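Local coordinates for glutamine amidotransferase type-2 domain-containing protein (Pseudomonas aeruginosa PAO1, PDB 1TE5) that is a predicted class-II glutamine amidotransferase of the Ntn-hydrolase clan, which probably releases ammonia from glutamine, though its acceptor substrate is not known, at residues Pro228-Asn232 / Glu233-Leu237; Ala131-Cys134 / Asp135-Arg139; Val56-Glu59 / Val60-Leu63. All coordinates share one frame; numbering follows the deposited sequence.

Contact 1: Pro228-Asn232 / Glu233-Leu237; sequences PLTDN and ENWTL
The backbone from Pro228 to Trp235 runs round an irregular loop between strands 220-225 and 236-238 and folds back on itself, without a hydrogen bond between 228-232 and 233-237, and Pro228 comes to lie against one face of the Trp235 indole. The approach is a CH-pi contact. Pro228 CA stands 3.6 Å from the centroid of the six-membered ring of Trp235, only 6° off the ring normal. The proline ring spreads beside it over the same face, with Pro228 CB 3.7 Å from Trp235 CD2. The next peptide continues the cover: Leu229 N lies 3.5 Å above the indole plane, nearer the rim. Trp235 CG is turned anti to its own carbonyl carbon (chi1 -83°), which swings the indole back over the loop. Leu237 reaches the proline from another direction. Leu237 CD2 meets Pro228 CD at 3.8 Å, and the two side chains cross at about a right angle. The amide of Asn232 comes near the root of the indole, Asn232 ND2 being 3.9 Å from Trp235 CB. Trp235 and Glu233 also rest on Ile191 of strand 188-194, while Leu229 and Thr230 touch Leu202 of strand 200-203. Thr230 N is buried without a polar partner. Between its two halves the loop is bridged by apolar and CH-pi packing round Trp235, with no hydrogen bond.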
# COMPACT_ATOMS: atom_id res chain seq x y z
N PRO A 228 -11.56 -22.42 11.95
CA PRO A 228 -11.97 -21.79 13.21
C PRO A 228 -10.79 -21.42 14.11
O PRO A 228 -9.83 -22.18 14.24
CB PRO A 228 -12.85 -22.86 13.85
CG PRO A 228 -13.55 -23.43 12.67
CD PRO A 228 -12.42 -23.58 11.66
N LEU A 229 -10.85 -20.21 14.65
CA LEU A 229 -9.81 -19.72 15.54
C LEU A 229 -10.34 -19.69 16.97
O LEU A 229 -9.58 -19.53 17.92
CB LEU A 229 -9.34 -18.34 15.06
CG LEU A 229 -8.76 -18.36 13.64
CD1 LEU A 229 -8.63 -16.96 13.07
CD2 LEU A 229 -7.42 -19.08 13.61
N THR A 230 -11.65 -19.87 17.10
CA THR A 230 -12.30 -19.91 18.40
C THR A 230 -12.97 -21.29 18.48
O THR A 230 -13.30 -21.88 17.45
CB THR A 230 -13.36 -18.80 18.53
OG1 THR A 230 -12.71 -17.53 18.60
CG2 THR A 230 -14.19 -18.98 19.80
N ASP A 231 -13.10 -21.84 19.69
CA ASP A 231 -13.73 -23.15 19.83
C ASP A 231 -15.14 -23.12 19.24
O ASP A 231 -16.02 -22.40 19.74
CB ASP A 231 -13.78 -23.60 21.29
CG ASP A 231 -14.32 -25.02 21.44
OD1 ASP A 231 -13.98 -25.89 20.60
OD2 ASP A 231 -15.10 -25.27 22.39
N ASN A 232 -15.31 -23.89 18.17
CA ASN A 232 -16.57 -24.02 17.42
C ASN A 232 -17.84 -23.57 18.12
O ASN A 232 -18.25 -24.14 19.15
CB ASN A 232 -16.76 -25.48 16.96
CG ASN A 232 -15.69 -25.94 15.99
OD1 ASN A 232 -14.75 -26.65 16.37
ND2 ASN A 232 -15.84 -25.58 14.72
N GLU A 233 -18.47 -22.55 17.55
CA GLU A 233 -19.73 -22.02 18.07
C GLU A 233 -20.66 -22.02 16.87
O GLU A 233 -21.33 -23.01 16.57
CB GLU A 233 -19.54 -20.58 18.54
CG GLU A 233 -18.20 -20.26 19.14
CD GLU A 233 -18.05 -18.79 19.42
OE1 GLU A 233 -18.91 -18.23 20.13
OE2 GLU A 233 -17.07 -18.19 18.91
N ASN A 234 -20.66 -20.89 16.17
CA ASN A 234 -21.45 -20.70 14.97
C ASN A 234 -20.51 -20.80 13.79
O ASN A 234 -20.81 -20.31 12.69
CB ASN A 234 -22.12 -19.32 14.98
CG ASN A 234 -23.43 -19.32 15.71
OD1 ASN A 234 -23.46 -19.36 16.94
ND2 ASN A 234 -24.53 -19.30 14.96
N TRP A 235 -19.34 -21.39 14.02
CA TRP A 235 -18.36 -21.55 12.96
C TRP A 235 -18.87 -22.51 11.91
O TRP A 235 -19.01 -23.71 12.15
CB TRP A 235 -17.01 -22.04 13.50
CG TRP A 235 -16.13 -20.95 14.03
CD1 TRP A 235 -15.98 -20.59 15.34
CD2 TRP A 235 -15.26 -20.10 13.28
NE1 TRP A 235 -15.07 -19.57 15.45
CE2 TRP A 235 -14.61 -19.24 14.20
CE3 TRP A 235 -14.96 -19.97 11.91
CZ2 TRP A 235 -13.68 -18.27 13.80
CZ3 TRP A 235 -14.03 -19.00 11.52
CH2 TRP A 235 -13.41 -18.16 12.46
N THR A 236 -19.20 -21.96 10.75
CA THR A 236 -19.69 -22.74 9.63
C THR A 236 -18.48 -23.12 8.77
O THR A 236 -17.64 -22.27 8.47
CB THR A 236 -20.70 -21.93 8.82
OG1 THR A 236 -21.84 -21.64 9.64
CG2 THR A 236 -21.14 -22.69 7.59
N LEU A 237 -18.37 -24.39 8.42
CA LEU A 237 -17.27 -24.85 7.58
C LEU A 237 -17.67 -24.92 6.11
O LEU A 237 -18.73 -25.45 5.76
CB LEU A 237 -16.76 -26.21 8.06
CG LEU A 237 -16.29 -26.32 9.52
CD1 LEU A 237 -15.77 -27.72 9.81
CD2 LEU A 237 -15.20 -25.31 9.80

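Contact 2: Ala131-Cys134 / Asp135-Arg139; sequences AAFC and DLLNR
Phe133 presents one face of its ring to Leu137, one helical turn further on. Leu137 CD1 does the touching. Leu137 CD1 lies 3.7 Å from the centroid of the Phe133 ring and 17° off the normal, a CH-pi contact displaced slightly toward the rim. The closest side-chain atoms are Phe133 CE2 and Leu137 CD1, 3.6 Å apart, and the two side chains cross at a slant. Phe133 CG is trans to the backbone N (chi1 -177°), while Leu137 CG lies beside its own N, and the two choices bring ring and methyl together. Backbone bonds of the alpha-helical i to i+4 pattern run beneath. Leu136 N reaches Ala132 O at 3.0 Å, and Asn138 N reaches Cys134 O at 2.8 Å.

A second i to i+4 pair lies on another side of the helix. Arg139 NE forms a salt bridge to Asp135 OD2 at 2.9 Å. The nitrogen meets that oxygen from above the carboxylate plane, 39° out of it. Tyr164 OH also hydrogen-bonds Asp135 OD2, so two groups grip one oxygen. This would probably hold the carboxylate in its charged form.

Helix 128-143 thus has two differently dressed sides. Phe133 and Leu137 pack on strands 94-98 and 101-108, where Phe133 meets the ring of Phe105 nearly parallel and both residues touch Trp103. Asp135 and Arg139 turn to helix 150-165, and Arg139 lies along Val156, Ala160 and Tyr164.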
# COMPACT_ATOMS: atom_id res chain seq x y z
N ALA A 131 -0.13 -13.93 -10.20
CA ALA A 131 -0.40 -14.20 -11.61
C ALA A 131 -1.90 -14.50 -11.75
O ALA A 131 -2.52 -14.12 -12.74
CB ALA A 131 0.43 -15.38 -12.09
N ALA A 132 -2.45 -15.17 -10.74
CA ALA A 132 -3.86 -15.52 -10.71
C ALA A 132 -4.69 -14.27 -10.47
O ALA A 132 -5.77 -14.13 -11.05
CB ALA A 132 -4.13 -16.54 -9.61
N PHE A 133 -4.21 -13.40 -9.59
CA PHE A 133 -4.91 -12.15 -9.28
C PHE A 133 -5.07 -11.26 -10.51
O PHE A 133 -6.16 -10.75 -10.79
CB PHE A 133 -4.14 -11.37 -8.20
CG PHE A 133 -4.82 -10.10 -7.75
CD1 PHE A 133 -4.07 -9.04 -7.26
CD2 PHE A 133 -6.21 -9.98 -7.80
CE1 PHE A 133 -4.69 -7.86 -6.82
CE2 PHE A 133 -6.85 -8.81 -7.37
CZ PHE A 133 -6.09 -7.74 -6.87
N CYS A 134 -3.96 -11.02 -11.19
CA CYS A 134 -3.95 -10.20 -12.39
C CYS A 134 -4.83 -10.80 -13.46
O CYS A 134 -5.62 -10.09 -14.07
CB CYS A 134 -2.53 -10.05 -12.90
SG CYS A 134 -1.49 -9.13 -11.78
N ASP A 135 -4.71 -12.11 -13.68
CA ASP A 135 -5.51 -12.80 -14.70
C ASP A 135 -7.00 -12.63 -14.44
O ASP A 135 -7.77 -12.35 -15.38
CB ASP A 135 -5.15 -14.28 -14.75
CG ASP A 135 -5.83 -15.00 -15.90
OD1 ASP A 135 -5.45 -14.77 -17.07
OD2 ASP A 135 -6.75 -15.80 -15.64
N LEU A 136 -7.40 -12.82 -13.19
CA LEU A 136 -8.81 -12.69 -12.80
C LEU A 136 -9.25 -11.26 -13.06
O LEU A 136 -10.41 -11.01 -13.41
CB LEU A 136 -8.99 -13.03 -11.31
CG LEU A 136 -10.36 -12.82 -10.66
CD1 LEU A 136 -10.54 -13.85 -9.55
CD2 LEU A 136 -10.51 -11.40 -10.11
N LEU A 137 -8.33 -10.32 -12.83
CA LEU A 137 -8.58 -8.90 -13.03
C LEU A 137 -8.73 -8.60 -14.51
O LEU A 137 -9.49 -7.71 -14.88
CB LEU A 137 -7.44 -8.07 -12.42
CG LEU A 137 -7.47 -7.85 -10.91
CD1 LEU A 137 -6.23 -7.13 -10.47
CD2 LEU A 137 -8.70 -7.05 -10.51
N ASN A 138 -7.99 -9.32 -15.34
CA ASN A 138 -8.03 -9.14 -16.79
C ASN A 138 -9.34 -9.62 -17.38
O ASN A 138 -9.83 -9.07 -18.37
CB ASN A 138 -6.87 -9.86 -17.46
CG ASN A 138 -5.54 -9.19 -17.20
OD1 ASN A 138 -4.48 -9.78 -17.41
ND2 ASN A 138 -5.58 -7.94 -16.75
N ARG A 139 -9.89 -10.68 -16.78
CA ARG A 139 -11.15 -11.26 -17.22
C ARG A 139 -12.31 -10.35 -16.84
O ARG A 139 -13.32 -10.31 -17.54
CB ARG A 139 -11.36 -12.62 -16.57
CG ARG A 139 -10.28 -13.62 -16.88
CD ARG A 139 -10.50 -14.86 -16.05
NE ARG A 139 -9.57 -15.92 -16.40
CZ ARG A 139 -9.93 -17.19 -16.53
NH1 ARG A 139 -9.01 -18.10 -16.85
NH2 ARG A 139 -11.19 -17.55 -16.34

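Contact 3: Val56-Glu59 / Val60-Leu63; sequences VDSE and VARL
Arg62 bends back over the start of its own helix and meets 57-59 along its length. Arg62 CB lies 3.5 Å from Glu59 O, and Arg62 CG lies 3.6 Å from Ser58 O. A bend at chi3 (-83°) then turns the guanidinium toward the chain that leads into the helix. Arg62 NE faces Glu59 OE2 and Arg62 NH1 faces Glu59 OE1, each at 3.5 Å. These are long, weak hydrogen bonds within a salt bridge. The carboxylate and guanidinium planes stand 80° apart, so the two groups do not pair flat, although Glu59 OE1 lies at the edge of the guanidinium and in its plane. At the tip, Arg62 NH2 approaches Asp57 O to 2.6 Å, but the bend at the hydrogen (128°) makes this bond weak. Ser58 O sits over one face of the Arg62 guanidinium, 3.5 Å above its centre. Several modest contacts, spread over three residues, thus hold the guanidinium.

The backbone takes up its helical pattern beside it. Leu63 N bonds Glu59 O at 2.8 Å, whereas Arg62 N makes only weak bonds to Ser58 O and Glu59 O. The side chains of the preceding loop are held from elsewhere: Ser58 OG bonds Asp51 OD1, and Asp57 forms a salt bridge with Arg33 and accepts a bond from Leu22 N. Val60 and Ala61 pack on Trp36 of strand 35-42. Glu59, Val60 and Leu63 pack on Pro68, Arg47 and Phe49 of the second subunit. The whole is a loop-to-helix junction at the first turn of helix 59-66, crossed by an i to i+3 glutamate-arginine pair and set at the dimer interface.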
# COMPACT_ATOMS: atom_id res chain seq x y z
N VAL A 56 13.95 -11.34 12.46
CA VAL A 56 13.90 -10.32 13.49
C VAL A 56 12.46 -9.80 13.61
O VAL A 56 11.61 -10.12 12.76
CB VAL A 56 14.85 -9.18 12.97
CG1 VAL A 56 14.37 -7.80 13.38
CG2 VAL A 56 16.26 -9.42 13.47
N ASP A 57 12.16 -9.10 14.70
CA ASP A 57 10.83 -8.50 14.87
C ASP A 57 10.91 -7.15 14.15
O ASP A 57 11.39 -6.17 14.71
CB ASP A 57 10.50 -8.30 16.36
CG ASP A 57 9.62 -9.42 16.92
OD1 ASP A 57 10.06 -10.12 17.86
OD2 ASP A 57 8.49 -9.60 16.43
N SER A 58 10.48 -7.13 12.89
CA SER A 58 10.54 -5.93 12.06
C SER A 58 9.68 -4.73 12.48
O SER A 58 8.84 -4.84 13.38
CB SER A 58 10.27 -6.28 10.59
OG SER A 58 8.97 -6.81 10.43
N GLU A 59 9.94 -3.58 11.85
CA GLU A 59 9.22 -2.34 12.12
C GLU A 59 7.79 -2.40 11.59
O GLU A 59 6.89 -1.78 12.14
CB GLU A 59 9.95 -1.15 11.50
CG GLU A 59 9.60 0.20 12.13
CD GLU A 59 10.17 0.37 13.53
OE1 GLU A 59 11.41 0.24 13.69
OE2 GLU A 59 9.38 0.65 14.48
N VAL A 60 7.61 -3.08 10.46
CA VAL A 60 6.28 -3.24 9.85
C VAL A 60 5.41 -4.14 10.74
O VAL A 60 4.19 -3.99 10.79
CB VAL A 60 6.39 -3.85 8.43
CG1 VAL A 60 7.13 -5.16 8.48
CG2 VAL A 60 5.01 -4.04 7.82
N ALA A 61 6.06 -5.09 11.41
CA ALA A 61 5.40 -6.02 12.31
C ALA A 61 4.96 -5.26 13.56
O ALA A 61 4.00 -5.64 14.23
CB ALA A 61 6.35 -7.13 12.67
N ARG A 62 5.70 -4.21 13.89
CA ARG A 62 5.37 -3.37 15.03
C ARG A 62 4.31 -2.35 14.61
O ARG A 62 3.49 -1.92 15.42
CB ARG A 62 6.62 -2.63 15.53
CG ARG A 62 7.52 -3.45 16.42
CD ARG A 62 8.55 -2.56 17.12
NE ARG A 62 9.72 -2.27 16.30
CZ ARG A 62 10.65 -3.17 16.00
NH1 ARG A 62 11.69 -2.83 15.25
NH2 ARG A 62 10.55 -4.41 16.46
N LEU A 63 4.38 -1.94 13.35
CA LEU A 63 3.44 -0.97 12.81
C LEU A 63 1.98 -1.45 12.84
O LEU A 63 1.10 -0.69 13.24
CB LEU A 63 3.85 -0.57 11.39
CG LEU A 63 4.44 0.83 11.20
CD1 LEU A 63 3.34 1.86 11.35
CD2 LEU A 63 5.56 1.10 12.19

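In the fold
The three contacts are separate, with centres 30 to 31 Å apart and no shared helix or strand. Contact 2 is buried, contact 3 is partly buried and contact 1 is at the surface. Contacts 1 and 2 lie on opposite sides of the chain's centre. Each has a CH-pi pair, but contact 2 sets its pair on a regular helix and adds a charged pair, while contact 1 packs in a loop without hydrogen bonds between its halves. Contact 3 is mostly polar, with several weak bonds from one arginine at a helix start. It alone of the three touches the second subunit. Contact 1 leads into edge strand 236-238, and contact 2 joins a helix to sheet and helix neighbours.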